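Local coordinates for protein paraflagellar rod component (Trypanosoma cruzi, PDB 6XYB) that is of unknown function, is conserved in kinetoplastids, binds metal ions such as magnesium, and is named as a component of the paraflagellar rod, at residues V52-Y57 with W63-S68; L75-V80 with G107-K112; E86-E91 with L113-R118. All coordinates share one frame; numbering follows the deposited sequence.

Interaction 1: residues V52-Y57 with W63-S68; sequences VKFLFY and WRMELS
L55 and R64 form an antiparallel hydrogen-bonded pair, joining the two consecutive strands of a beta hairpin. L55 N donates to R64 O at 2.9 Å with an N-H...O angle of 173°; the return bond from R64 N to L55 O measures 2.8 Å. Next to it, F56 and W63 make a non-hydrogen-bonded pair. Toward V52 the direct ladder gives way to a water, which donates to K53 O and accepts from E66 N.

The aromatic pair is F56 with W63, whose side chains share one face of the sheet. F56 turns its edge to the indole face, the planes being 63° apart. CD1 lies over the five-membered ring side, 3.7 Å from W63 CE2, while F56 CB sits above the six-membered ring, 3.8 Å from its centroid. With CG of F56 anti to the backbone N (chi1 -179°), CB and CD1 both lie over the indole face.

Apolar packing follows at F54. M65 CB rests on one face of this ring, 3.7 Å from the centroid, and the sulfur SD adds a Met-aromatic contact at 4.5 Å from the same centroid. The bend at chi3 of M65 brings CE back to the ring, 3.8 Å from F54 CD2, and also beside V52 CG2. V30 of helix 27-36 and I18 and M20 of strand 17-21 pack on F54 too.

Among the charged groups there is a salt bridge within the strand, R64 NH2 to the anti lone pair of E66 OE1, a little out of the guanidinium plane. The chemistry thus implies a hairpin joined by two backbone bonds at one pair, with the aromatic pair beside it and F54-M65-V52 packing where the strands part and a water joins K53 O to E66 N.

Interaction 2: residues L75-V80 with G107-K112; sequences LHKSAV and GKDTTK
K77 and D109 meet through a salt bridge that is the whole of the direct contact between helix residues 75-80 and strand residues 107-112. NZ of K77 donates to OD1 of D109 at 2.8 Å. It reaches that oxygen from the syn side, 27° out of the carboxylate plane, while OD2 stays 3.6 Å from NZ, so the ammonium engages one oxygen and does not bridge both.

The lysine chain also runs beside the carboxylate, CD of K77 lying 3.7 Å from OD2 of D109. The backbones are well apart (CA of K77 to CA of T111, 9.7 Å), and the gap is spanned by the lysine chain, extended beyond CG, and by D109 coming from the opposite direction, its CG lying between its own backbone N and carbonyl carbon (chi1 55°). Only 79 Å² is buried between the segments.

D109 is about 6 Å, side chain to side chain, from S100, a magnesium-binding residue whose ion is absent from this chain. F13 of strand 6-13 packs against both partners, placing the bridge between helix 74-90 and the adjacent strands 6-13 and 108-117.

Interaction 3: residues E86-E91 with L113-R118; sequences EGLEGE and LFFARR
L88 sets its CD1 methyl on the ring of F115 in a helix-on-sheet packing: the C-terminal end of helix 74-90 lies against strand 108-117 of the antiparallel sheet. The methyl stands 3.6 Å from the ring centroid and only 16° off the ring normal, which defines a CH-pi contact over the face. It is displaced toward the rim, and its nearest ring atom is F115 CZ at 3.5 Å.

In L88 the branch extends (chi2 172°), projecting CD1 away from the helix; F115 presents its ring broadside, and the two side chains cross at about a right angle. L7 and V9 of strand 6-13 and T29 and L33 of helix 27-36 also pack on L88, so the methyl-ring contact belongs to the buried layer between sheet and helices.

The second contact is polar and lies farther along the strand. R117 is folded, bent at both chi2 and chi3, and this curl swings the guanidinium toward the C-terminal end of the helix. R117 also makes a cation-pi contact with W93 of strand 93-103. The carboxylate of E91 is not its hydrogen-bond partner: OE1 of E91 is 6.6 Å from R117 NH1 and instead pairs with R26 and T29. The arginine takes the backbone oxygen of E91 instead. R117 NH1 donates to E91 O at 2.8 Å, in the carbonyl plane and on a lone pair, with an N-H...O angle of 148°.

Overall arrangement
Interactions 2 and 3 join the same elements, helix 74-90 and strand 108-117, with their centres about 18 Å apart, whereas interaction 1 lies within a hairpin at one margin of the same sheet, its strand 55-57 being outermost in this chain. By buried area, interaction 1 is much the most extensive (638 Å², against 157 and 79 Å²), yet five of its twelve touching residues are exposed. Interaction 3 combines a buried apolar pair with a partly exposed polar one; interaction 2 is a lone ion pair. Chemistry changes accordingly, from strand ladder and aromatics at the sheet margin to side chains reaching across the helix-sheet interface, one of them to a backbone oxygen. Segments of interactions 2 and 3 also touch a second subunit.

Interaction 1: residues V52-Y57 with W63-S68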
ATOM      1  N   VAL C  52     -17.732  18.913  12.862  1.00 38.19           N
ATOM      2  CA  VAL C  52     -17.967  17.461  13.089  1.00 39.89           C
ATOM      3  C   VAL C  52     -16.898  16.910  14.038  1.00 33.79           C
ATOM      4  O   VAL C  52     -15.793  17.492  14.162  1.00 36.95           O
ATOM      5  CB  VAL C  52     -18.001  16.629  11.797  1.00 43.08           C
ATOM      6  CG1 VAL C  52     -19.223  16.936  10.938  1.00 41.34           C
ATOM      7  CG2 VAL C  52     -16.711  16.799  11.032  1.00 41.24           C
ATOM      8  N   LYS C  53     -17.277  15.848  14.742  1.00 33.81           N
ATOM      9  CA  LYS C  53     -16.500  15.293  15.871  1.00 31.52           C
ATOM     10  C   LYS C  53     -16.254  13.806  15.626  1.00 26.49           C
ATOM     11  O   LYS C  53     -17.052  13.114  14.974  1.00 24.86           O
ATOM     12  CB  LYS C  53     -17.277  15.408  17.189  1.00 37.67           C
ATOM     13  CG  LYS C  53     -17.747  16.790  17.576  1.00 43.95           C
ATOM     14  CD  LYS C  53     -18.109  16.806  19.030  1.00 48.17           C
ATOM     15  CE  LYS C  53     -17.367  17.871  19.817  1.00 66.14           C
ATOM     16  NZ  LYS C  53     -15.929  17.533  19.971  1.00 71.62           N
ATOM     17  N   PHE C  54     -15.171  13.302  16.172  1.00 22.04           N
ATOM     18  CA  PHE C  54     -15.018  11.869  16.391  1.00 20.64           C
ATOM     19  C   PHE C  54     -15.838  11.432  17.596  1.00 21.37           C
ATOM     20  O   PHE C  54     -15.762  12.079  18.666  1.00 23.67           O
ATOM     21  CB  PHE C  54     -13.532  11.574  16.630  1.00 20.60           C
ATOM     22  CG  PHE C  54     -12.699  11.476  15.383  1.00 19.28           C
ATOM     23  CD1 PHE C  54     -12.736  10.329  14.600  1.00 20.29           C
ATOM     24  CD2 PHE C  54     -11.848  12.481  15.026  1.00 21.28           C
ATOM     25  CE1 PHE C  54     -11.952  10.168  13.469  1.00 20.70           C
ATOM     26  CE2 PHE C  54     -11.060  12.336  13.901  1.00 21.59           C
ATOM     27  CZ  PHE C  54     -11.155  11.213  13.083  1.00 18.49           C
ATOM     28  N   LEU C  55     -16.571  10.340  17.406  1.00 20.70           N
ATOM     29  CA  LEU C  55     -17.285   9.610  18.463  1.00 19.22           C
ATOM     30  C   LEU C  55     -16.611   8.279  18.771  1.00 19.25           C
ATOM     31  O   LEU C  55     -16.141   7.624  17.856  1.00 19.63           O
ATOM     32  CB  LEU C  55     -18.745   9.379  18.077  1.00 21.54           C
ATOM     33  CG  LEU C  55     -19.596  10.629  17.798  1.00 30.46           C
ATOM     34  CD1 LEU C  55     -21.067  10.250  17.614  1.00 29.12           C
ATOM     35  CD2 LEU C  55     -19.483  11.689  18.883  1.00 38.56           C
ATOM     36  N   PHE C  56     -16.588   7.926  20.069  1.00 21.12           N
ATOM     37  CA  PHE C  56     -15.978   6.667  20.536  1.00 21.88           C
ATOM     38  C   PHE C  56     -17.003   5.548  20.564  1.00 22.76           C
ATOM     39  O   PHE C  56     -18.077   5.686  21.152  1.00 28.20           O
ATOM     40  CB  PHE C  56     -15.325   6.838  21.890  1.00 27.48           C
ATOM     41  CG  PHE C  56     -14.678   5.586  22.381  1.00 27.50           C
ATOM     42  CD1 PHE C  56     -13.422   5.235  21.910  1.00 28.52           C
ATOM     43  CD2 PHE C  56     -15.317   4.781  23.309  1.00 32.59           C
ATOM     44  CE1 PHE C  56     -12.797   4.111  22.402  1.00 27.33           C
ATOM     45  CE2 PHE C  56     -14.700   3.623  23.755  1.00 28.66           C
ATOM     46  CZ  PHE C  56     -13.436   3.307  23.314  1.00 30.90           C
ATOM     47  N   TYR C  57     -16.596   4.374  20.085  1.00 24.20           N
ATOM     48  CA  TYR C  57     -17.346   3.108  20.244  1.00 23.23           C
ATOM     49  C   TYR C  57     -16.439   1.952  20.650  1.00 26.71           C
ATOM     50  O   TYR C  57     -15.334   1.834  20.194  1.00 28.90           O
ATOM     51  CB  TYR C  57     -17.988   2.723  18.913  1.00 23.71           C
ATOM     52  CG  TYR C  57     -19.004   3.691  18.333  1.00 23.00           C
ATOM     53  CD1 TYR C  57     -18.667   4.783  17.547  1.00 26.90           C
ATOM     54  CD2 TYR C  57     -20.369   3.470  18.560  1.00 25.96           C
ATOM     55  CE1 TYR C  57     -19.636   5.584  16.960  1.00 25.89           C
ATOM     56  CE2 TYR C  57     -21.359   4.260  17.996  1.00 24.14           C
ATOM     57  CZ  TYR C  57     -20.989   5.362  17.248  1.00 25.83           C
ATOM     58  OH  TYR C  57     -22.002   6.119  16.745  1.00 28.12           O
ATOM     59  N   TRP C  63     -12.553   5.314  17.271  1.00 17.12           N
ATOM     60  CA  TRP C  63     -13.131   6.641  17.036  1.00 17.36           C
ATOM     61  C   TRP C  63     -13.613   6.721  15.594  1.00 16.76           C
ATOM     62  O   TRP C  63     -12.921   6.283  14.659  1.00 18.59           O
ATOM     63  CB  TRP C  63     -12.082   7.704  17.311  1.00 19.37           C
ATOM     64  CG  TRP C  63     -11.655   7.693  18.739  1.00 20.93           C
ATOM     65  CD1 TRP C  63     -10.602   7.013  19.297  1.00 24.16           C
ATOM     66  CD2 TRP C  63     -12.228   8.481  19.797  1.00 22.86           C
ATOM     67  NE1 TRP C  63     -10.468   7.362  20.628  1.00 24.17           N
ATOM     68  CE2 TRP C  63     -11.447   8.265  20.965  1.00 26.49           C
ATOM     69  CE3 TRP C  63     -13.240   9.473  19.858  1.00 21.91           C
ATOM     70  CZ2 TRP C  63     -11.741   8.896  22.188  1.00 30.31           C
ATOM     71  CZ3 TRP C  63     -13.538  10.067  21.076  1.00 24.87           C
ATOM     72  CH2 TRP C  63     -12.774   9.811  22.222  1.00 30.19           C
ATOM     73  N   ARG C  64     -14.798   7.288  15.411  1.00 17.92           N
ATOM     74  CA  ARG C  64     -15.446   7.411  14.105  1.00 15.94           C
ATOM     75  C   ARG C  64     -15.899   8.832  13.829  1.00 16.49           C
ATOM     76  O   ARG C  64     -16.587   9.432  14.672  1.00 18.25           O
ATOM     77  CB  ARG C  64     -16.690   6.539  14.038  1.00 16.51           C
ATOM     78  CG  ARG C  64     -17.411   6.621  12.692  1.00 18.47           C
ATOM     79  CD  ARG C  64     -18.726   5.908  12.776  1.00 23.70           C
ATOM     80  NE  ARG C  64     -19.423   5.848  11.523  1.00 23.75           N
ATOM     81  CZ  ARG C  64     -20.196   6.817  11.026  1.00 26.15           C
ATOM     82  NH1 ARG C  64     -20.338   7.997  11.630  1.00 31.62           N
ATOM     83  NH2 ARG C  64     -20.825   6.596   9.898  1.00 31.24           N
ATOM     84  N   MET C  65     -15.545   9.339  12.670  1.00 16.03           N
ATOM     85  CA  MET C  65     -16.033  10.654  12.192  1.00 17.53           C
ATOM     86  C   MET C  65     -16.676  10.490  10.818  1.00 17.72           C
ATOM     87  O   MET C  65     -16.029   9.957   9.909  1.00 18.65           O
ATOM     88  CB  MET C  65     -14.911  11.707  12.124  1.00 20.46           C
ATOM     89  CG  MET C  65     -15.256  12.969  11.318  1.00 26.26           C
ATOM     90  SD  MET C  65     -13.730  14.029  11.058  1.00 31.28           S
ATOM     91  CE  MET C  65     -13.864  14.689  12.677  1.00 24.50           C
ATOM     92  N   GLU C  66     -17.872  11.047  10.620  1.00 22.55           N
ATOM     93  CA  GLU C  66     -18.363  11.237   9.246  1.00 23.40           C
ATOM     94  C   GLU C  66     -18.320  12.727   8.891  1.00 25.93           C
ATOM     95  O   GLU C  66     -18.888  13.517   9.658  1.00 27.84           O
ATOM     96  CB  GLU C  66     -19.755  10.660   9.053  1.00 28.10           C
ATOM     97  CG  GLU C  66     -20.253  10.811   7.619  1.00 30.16           C
ATOM     98  CD  GLU C  66     -21.582  10.108   7.332  1.00 36.91           C
ATOM     99  OE1 GLU C  66     -21.810   9.028   7.908  1.00 43.28           O
ATOM    100  OE2 GLU C  66     -22.373  10.623   6.507  1.00 40.95           O
ATOM    101  N   LEU C  67     -17.735  13.090   7.748  1.00 27.66           N
ATOM    102  CA  LEU C  67     -17.773  14.509   7.233  1.00 30.77           C
ATOM    103  C   LEU C  67     -19.159  14.818   6.633  1.00 41.40           C
ATOM    104  O   LEU C  67     -19.740  13.977   5.920  1.00 44.71           O
ATOM    105  CB  LEU C  67     -16.667  14.779   6.207  1.00 34.70           C
ATOM    106  CG  LEU C  67     -15.256  14.284   6.514  1.00 34.36           C
ATOM    107  CD1 LEU C  67     -14.340  14.560   5.346  1.00 31.49           C
ATOM    108  CD2 LEU C  67     -14.706  14.874   7.786  1.00 31.93           C
ATOM    109  N   SER C  68     -19.683  16.020   6.874  1.00 43.60           N
ATOM    110  CA  SER C  68     -21.155  16.243   6.987  1.00 58.25           C
ATOM    111  C   SER C  68     -21.944  16.080   5.655  1.00 57.85           C
ATOM    112  O   SER C  68     -22.509  17.086   5.157  1.00 70.26           O
ATOM    113  CB  SER C  68     -21.451  17.545   7.716  1.00 57.30           C
ATOM    114  OG  SER C  68     -20.417  18.501   7.528  1.00 60.53           O
TER
HETATM  115  O   HOH W   1     -19.086  12.241  13.191  1.00 36.86           O

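Interaction 2: residues L75-V80 with G107-K112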
ATOM      1  N   LEU C  75      -9.315  14.251  -5.446  1.00 24.28           N
ATOM      2  CA  LEU C  75      -8.377  15.260  -4.931  1.00 21.67           C
ATOM      3  C   LEU C  75      -8.610  15.474  -3.426  1.00 23.37           C
ATOM      4  O   LEU C  75      -7.643  15.597  -2.663  1.00 23.63           O
ATOM      5  CB  LEU C  75      -8.635  16.569  -5.698  1.00 25.81           C
ATOM      6  CG  LEU C  75      -7.786  17.744  -5.232  1.00 30.06           C
ATOM      7  CD1 LEU C  75      -6.293  17.436  -5.387  1.00 30.56           C
ATOM      8  CD2 LEU C  75      -8.134  19.003  -6.017  1.00 35.33           C
ATOM      9  N   HIS C  76      -9.869  15.538  -2.998  1.00 24.02           N
ATOM     10  CA  HIS C  76     -10.162  15.797  -1.576  1.00 23.46           C
ATOM     11  C   HIS C  76      -9.768  14.569  -0.736  1.00 22.17           C
ATOM     12  O   HIS C  76      -9.385  14.739   0.444  1.00 23.69           O
ATOM     13  CB  HIS C  76     -11.608  16.260  -1.405  1.00 25.95           C
ATOM     14  CG  HIS C  76     -11.764  17.710  -1.724  1.00 31.77           C
ATOM     15  ND1 HIS C  76     -11.712  18.198  -3.023  1.00 41.72           N
ATOM     16  CD2 HIS C  76     -11.878  18.791  -0.915  1.00 32.99           C
ATOM     17  CE1 HIS C  76     -11.861  19.527  -3.011  1.00 42.48           C
ATOM     18  NE2 HIS C  76     -11.958  19.922  -1.729  1.00 44.48           N
ATOM     19  N   LYS C  77      -9.853  13.369  -1.311  1.00 24.86           N
ATOM     20  CA  LYS C  77      -9.452  12.149  -0.602  1.00 19.00           C
ATOM     21  C   LYS C  77      -7.924  12.249  -0.346  1.00 19.95           C
ATOM     22  O   LYS C  77      -7.487  11.997   0.753  1.00 20.73           O
ATOM     23  CB  LYS C  77      -9.763  10.933  -1.459  1.00 22.51           C
ATOM     24  CG  LYS C  77     -11.237  10.696  -1.690  1.00 24.91           C
ATOM     25  CD  LYS C  77     -11.520   9.498  -2.532  1.00 23.82           C
ATOM     26  CE  LYS C  77     -12.897   9.524  -3.181  1.00 25.91           C
ATOM     27  NZ  LYS C  77     -13.085   8.383  -4.114  1.00 30.27           N
ATOM     28  N   SER C  78      -7.117  12.665  -1.337  1.00 20.12           N
ATOM     29  CA  SER C  78      -5.658  12.829  -1.178  1.00 21.33           C
ATOM     30  C   SER C  78      -5.413  13.814  -0.034  1.00 20.61           C
ATOM     31  O   SER C  78      -4.522  13.602   0.765  1.00 21.37           O
ATOM     32  CB  SER C  78      -5.060  13.322  -2.489  1.00 19.44           C
ATOM     33  OG  SER C  78      -5.212  12.373  -3.545  1.00 21.99           O
ATOM     34  N   ALA C  79      -6.152  14.924  -0.031  1.00 19.83           N
ATOM     35  CA  ALA C  79      -5.982  15.934   1.025  1.00 21.06           C
ATOM     36  C   ALA C  79      -6.303  15.358   2.420  1.00 18.36           C
ATOM     37  O   ALA C  79      -5.626  15.677   3.371  1.00 20.90           O
ATOM     38  CB  ALA C  79      -6.877  17.128   0.728  1.00 22.14           C
ATOM     39  N   VAL C  80      -7.352  14.606   2.559  1.00 20.71           N
ATOM     40  CA  VAL C  80      -7.703  13.997   3.880  1.00 20.10           C
ATOM     41  C   VAL C  80      -6.562  13.079   4.310  1.00 19.15           C
ATOM     42  O   VAL C  80      -6.106  13.103   5.476  1.00 19.16           O
ATOM     43  CB  VAL C  80      -9.001  13.200   3.789  1.00 20.72           C
ATOM     44  CG1 VAL C  80      -9.204  12.358   5.029  1.00 24.34           C
ATOM     45  CG2 VAL C  80     -10.196  14.124   3.548  1.00 25.16           C
ATOM     46  N   GLY C 107     -19.908   1.056  -4.918  1.00 35.15           N
ATOM     47  CA  GLY C 107     -19.229   2.214  -5.518  1.00 31.96           C
ATOM     48  C   GLY C 107     -18.335   2.920  -4.512  1.00 27.21           C
ATOM     49  O   GLY C 107     -18.027   4.091  -4.708  1.00 34.57           O
ATOM     50  N   LYS C 108     -17.977   2.292  -3.394  1.00 23.51           N
ATOM     51  CA  LYS C 108     -17.190   2.935  -2.322  1.00 25.01           C
ATOM     52  C   LYS C 108     -15.743   2.454  -2.355  1.00 19.27           C
ATOM     53  O   LYS C 108     -15.497   1.296  -2.756  1.00 22.54           O
ATOM     54  CB  LYS C 108     -17.771   2.651  -0.933  1.00 29.44           C
ATOM     55  CG  LYS C 108     -19.245   2.973  -0.668  1.00 30.21           C
ATOM     56  CD  LYS C 108     -19.618   2.813   0.795  1.00 38.50           C
ATOM     57  CE  LYS C 108     -21.050   3.216   1.080  1.00 50.91           C
ATOM     58  NZ  LYS C 108     -21.173   4.677   1.248  1.00 62.32           N
ATOM     59  N   ASP C 109     -14.850   3.324  -1.984  1.00 17.99           N
ATOM     60  CA  ASP C 109     -13.425   2.930  -1.887  1.00 17.73           C
ATOM     61  C   ASP C 109     -12.962   3.052  -0.456  1.00 16.81           C
ATOM     62  O   ASP C 109     -13.451   3.936   0.244  1.00 18.74           O
ATOM     63  CB  ASP C 109     -12.487   3.710  -2.793  1.00 20.21           C
ATOM     64  CG  ASP C 109     -12.592   5.205  -2.594  1.00 23.90           C
ATOM     65  OD1 ASP C 109     -13.577   5.783  -3.135  1.00 33.41           O
ATOM     66  OD2 ASP C 109     -11.661   5.810  -1.987  1.00 25.46           O
ATOM     67  N   THR C 110     -12.110   2.130  -0.026  1.00 15.69           N
ATOM     68  CA  THR C 110     -11.628   2.119   1.345  1.00 14.89           C
ATOM     69  C   THR C 110     -10.107   2.115   1.332  1.00 15.33           C
ATOM     70  O   THR C 110      -9.569   1.208   0.676  1.00 15.72           O
ATOM     71  CB  THR C 110     -12.192   0.901   2.095  1.00 15.21           C
ATOM     72  OG1 THR C 110     -13.624   1.024   2.113  1.00 19.89           O
ATOM     73  CG2 THR C 110     -11.649   0.811   3.501  1.00 18.00           C
ATOM     74  N   THR C 111      -9.503   2.930   2.162  1.00 13.91           N
ATOM     75  CA  THR C 111      -8.077   3.042   2.282  1.00 11.87           C
ATOM     76  C   THR C 111      -7.690   2.884   3.742  1.00 11.35           C
ATOM     77  O   THR C 111      -8.269   3.546   4.599  1.00 14.79           O
ATOM     78  CB  THR C 111      -7.581   4.348   1.723  1.00 14.75           C
ATOM     79  OG1 THR C 111      -7.938   4.501   0.351  1.00 17.14           O
ATOM     80  CG2 THR C 111      -6.118   4.565   1.975  1.00 14.44           C
ATOM     81  N   LYS C 112      -6.685   2.075   3.992  1.00 12.29           N
ATOM     82  CA  LYS C 112      -6.117   1.879   5.299  1.00 12.72           C
ATOM     83  C   LYS C 112      -4.692   2.467   5.374  1.00 11.86           C
ATOM     84  O   LYS C 112      -3.926   2.386   4.436  1.00 11.77           O
ATOM     85  CB  LYS C 112      -6.186   0.413   5.678  1.00 15.92           C
ATOM     86  CG  LYS C 112      -7.645   0.014   5.765  1.00 21.02           C
ATOM     87  CD  LYS C 112      -7.939  -1.205   6.483  1.00 21.59           C
ATOM     88  CE  LYS C 112      -9.292  -1.710   6.056  1.00 21.94           C
ATOM     89  NZ  LYS C 112     -10.351  -1.019   6.845  1.00 19.99           N
TER

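Interaction 3: residues E86-E91 with L113-R118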
ATOM      1  N   GLU C  86       0.109  13.926   8.323  1.00 19.70           N
ATOM      2  CA  GLU C  86       0.857  15.082   8.860  1.00 21.01           C
ATOM      3  C   GLU C  86       0.515  15.269  10.343  1.00 23.62           C
ATOM      4  O   GLU C  86       1.401  15.422  11.203  1.00 23.29           O
ATOM      5  CB  GLU C  86       0.542  16.335   8.022  1.00 25.11           C
ATOM      6  CG  GLU C  86       1.307  16.329   6.734  1.00 32.31           C
ATOM      7  CD  GLU C  86       1.358  17.640   6.014  1.00 42.60           C
ATOM      8  OE1 GLU C  86       0.528  18.513   6.382  1.00 52.22           O
ATOM      9  OE2 GLU C  86       2.276  17.780   5.140  1.00 42.63           O
ATOM     10  N   GLY C  87      -0.745  15.159  10.648  1.00 20.80           N
ATOM     11  CA  GLY C  87      -1.169  15.379  12.031  1.00 20.51           C
ATOM     12  C   GLY C  87      -0.646  14.311  12.978  1.00 20.06           C
ATOM     13  O   GLY C  87      -0.157  14.601  14.078  1.00 23.24           O
ATOM     14  N   LEU C  88      -0.742  13.055  12.551  1.00 19.12           N
ATOM     15  CA  LEU C  88      -0.216  11.938  13.345  1.00 19.37           C
ATOM     16  C   LEU C  88       1.305  12.008  13.430  1.00 17.40           C
ATOM     17  O   LEU C  88       1.824  11.610  14.514  1.00 20.36           O
ATOM     18  CB  LEU C  88      -0.744  10.638  12.781  1.00 19.19           C
ATOM     19  CG  LEU C  88      -2.220  10.384  13.024  1.00 17.99           C
ATOM     20  CD1 LEU C  88      -2.668   9.152  12.230  1.00 16.94           C
ATOM     21  CD2 LEU C  88      -2.463  10.193  14.496  1.00 17.18           C
ATOM     22  N   GLU C  89       2.009  12.481  12.393  1.00 19.84           N
ATOM     23  CA  GLU C  89       3.491  12.505  12.444  1.00 22.33           C
ATOM     24  C   GLU C  89       3.864  13.442  13.607  1.00 25.50           C
ATOM     25  O   GLU C  89       4.732  13.062  14.416  1.00 26.78           O
ATOM     26  CB  GLU C  89       4.104  12.871  11.090  1.00 26.69           C
ATOM     27  CG  GLU C  89       5.599  12.585  11.043  1.00 31.08           C
ATOM     28  CD  GLU C  89       6.406  13.022   9.831  1.00 40.34           C
ATOM     29  OE1 GLU C  89       5.890  13.768   8.930  1.00 41.29           O
ATOM     30  OE2 GLU C  89       7.573  12.575   9.778  1.00 41.67           O
ATOM     31  N   GLY C  90       3.200  14.595  13.727  1.00 22.80           N
ATOM     32  CA  GLY C  90       3.507  15.575  14.793  1.00 23.48           C
ATOM     33  C   GLY C  90       3.240  15.006  16.178  1.00 25.69           C
ATOM     34  O   GLY C  90       3.887  15.470  17.142  1.00 34.89           O
ATOM     35  N   GLU C  91       2.317  14.038  16.275  1.00 26.28           N
ATOM     36  CA  GLU C  91       1.929  13.349  17.529  1.00 25.82           C
ATOM     37  C   GLU C  91       2.753  12.077  17.778  1.00 25.18           C
ATOM     38  O   GLU C  91       2.397  11.388  18.709  1.00 26.12           O
ATOM     39  CB  GLU C  91       0.434  13.021  17.438  1.00 27.51           C
ATOM     40  CG  GLU C  91      -0.405  14.282  17.528  1.00 26.32           C
ATOM     41  CD  GLU C  91      -0.488  14.871  18.942  1.00 30.36           C
ATOM     42  OE1 GLU C  91      -1.018  14.201  19.891  1.00 29.14           O
ATOM     43  OE2 GLU C  91      -0.028  15.999  19.095  1.00 39.63           O
ATOM     44  N   LEU C 113      -4.407   3.102   6.509  1.00 11.41           N
ATOM     45  CA  LEU C 113      -3.098   3.719   6.784  1.00 10.52           C
ATOM     46  C   LEU C 113      -2.657   3.088   8.114  1.00 11.19           C
ATOM     47  O   LEU C 113      -3.409   3.179   9.146  1.00 12.36           O
ATOM     48  CB  LEU C 113      -3.238   5.235   6.876  1.00 11.21           C
ATOM     49  CG  LEU C 113      -3.684   6.008   5.646  1.00 13.41           C
ATOM     50  CD1 LEU C 113      -4.125   7.423   6.048  1.00 19.64           C
ATOM     51  CD2 LEU C 113      -2.567   6.181   4.614  1.00 17.74           C
ATOM     52  N   PHE C 114      -1.445   2.570   8.159  1.00 11.24           N
ATOM     53  CA  PHE C 114      -0.951   1.919   9.383  1.00 11.34           C
ATOM     54  C   PHE C 114       0.278   2.685   9.902  1.00 11.37           C
ATOM     55  O   PHE C 114       1.151   3.066   9.118  1.00 12.78           O
ATOM     56  CB  PHE C 114      -0.499   0.486   9.059  1.00 11.83           C
ATOM     57  CG  PHE C 114      -1.605  -0.409   8.618  1.00 13.68           C
ATOM     58  CD1 PHE C 114      -2.491  -0.919   9.534  1.00 15.58           C
ATOM     59  CD2 PHE C 114      -1.788  -0.655   7.276  1.00 14.96           C
ATOM     60  CE1 PHE C 114      -3.532  -1.749   9.144  1.00 16.62           C
ATOM     61  CE2 PHE C 114      -2.811  -1.528   6.876  1.00 19.63           C
ATOM     62  CZ  PHE C 114      -3.690  -2.030   7.805  1.00 17.27           C
ATOM     63  N   PHE C 115       0.266   2.947  11.209  1.00 12.73           N
ATOM     64  CA  PHE C 115       1.271   3.813  11.859  1.00 13.43           C
ATOM     65  C   PHE C 115       1.936   3.106  13.040  1.00 16.84           C
ATOM     66  O   PHE C 115       1.299   2.247  13.694  1.00 16.25           O
ATOM     67  CB  PHE C 115       0.628   5.062  12.433  1.00 14.36           C
ATOM     68  CG  PHE C 115      -0.017   5.932  11.387  1.00 12.35           C
ATOM     69  CD1 PHE C 115      -1.321   5.699  10.991  1.00 11.41           C
ATOM     70  CD2 PHE C 115       0.629   7.054  10.824  1.00 12.37           C
ATOM     71  CE1 PHE C 115      -1.920   6.445   9.991  1.00 11.98           C
ATOM     72  CE2 PHE C 115       0.002   7.838   9.842  1.00 13.88           C
ATOM     73  CZ  PHE C 115      -1.277   7.507   9.422  1.00 12.82           C
ATOM     74  N   ALA C 116       3.209   3.421  13.258  1.00 20.68           N
ATOM     75  CA  ALA C 116       3.954   2.898  14.426  1.00 23.11           C
ATOM     76  C   ALA C 116       4.589   4.058  15.182  1.00 20.16           C
ATOM     77  O   ALA C 116       4.782   5.180  14.633  1.00 21.52           O
ATOM     78  CB  ALA C 116       5.000   1.893  13.950  1.00 23.42           C
ATOM     79  N   ARG C 117       4.898   3.841  16.468  1.00 23.50           N
ATOM     80  CA  ARG C 117       5.613   4.891  17.235  1.00 27.06           C
ATOM     81  C   ARG C 117       7.066   4.962  16.771  1.00 29.53           C
ATOM     82  O   ARG C 117       7.562   3.947  16.256  1.00 32.72           O
ATOM     83  CB  ARG C 117       5.585   4.641  18.750  1.00 29.32           C
ATOM     84  CG  ARG C 117       4.236   4.717  19.421  1.00 30.39           C
ATOM     85  CD  ARG C 117       3.574   6.064  19.347  1.00 27.83           C
ATOM     86  NE  ARG C 117       4.166   7.115  20.187  1.00 27.13           N
ATOM     87  CZ  ARG C 117       3.743   8.371  20.212  1.00 29.96           C
ATOM     88  NH1 ARG C 117       2.713   8.716  19.482  1.00 26.55           N
ATOM     89  NH2 ARG C 117       4.338   9.286  20.961  1.00 31.76           N
ATOM     90  N   ARG C 118       7.734   6.106  16.934  1.00 43.55           N
ATOM     91  CA  ARG C 118       9.010   6.458  16.248  1.00 49.37           C
ATOM     92  C   ARG C 118      10.188   5.614  16.757  1.00 64.24           C
ATOM     93  O   ARG C 118      11.175   5.418  15.991  1.00 52.50           O
ATOM     94  CB  ARG C 118       9.305   7.946  16.439  1.00 48.34           C
TER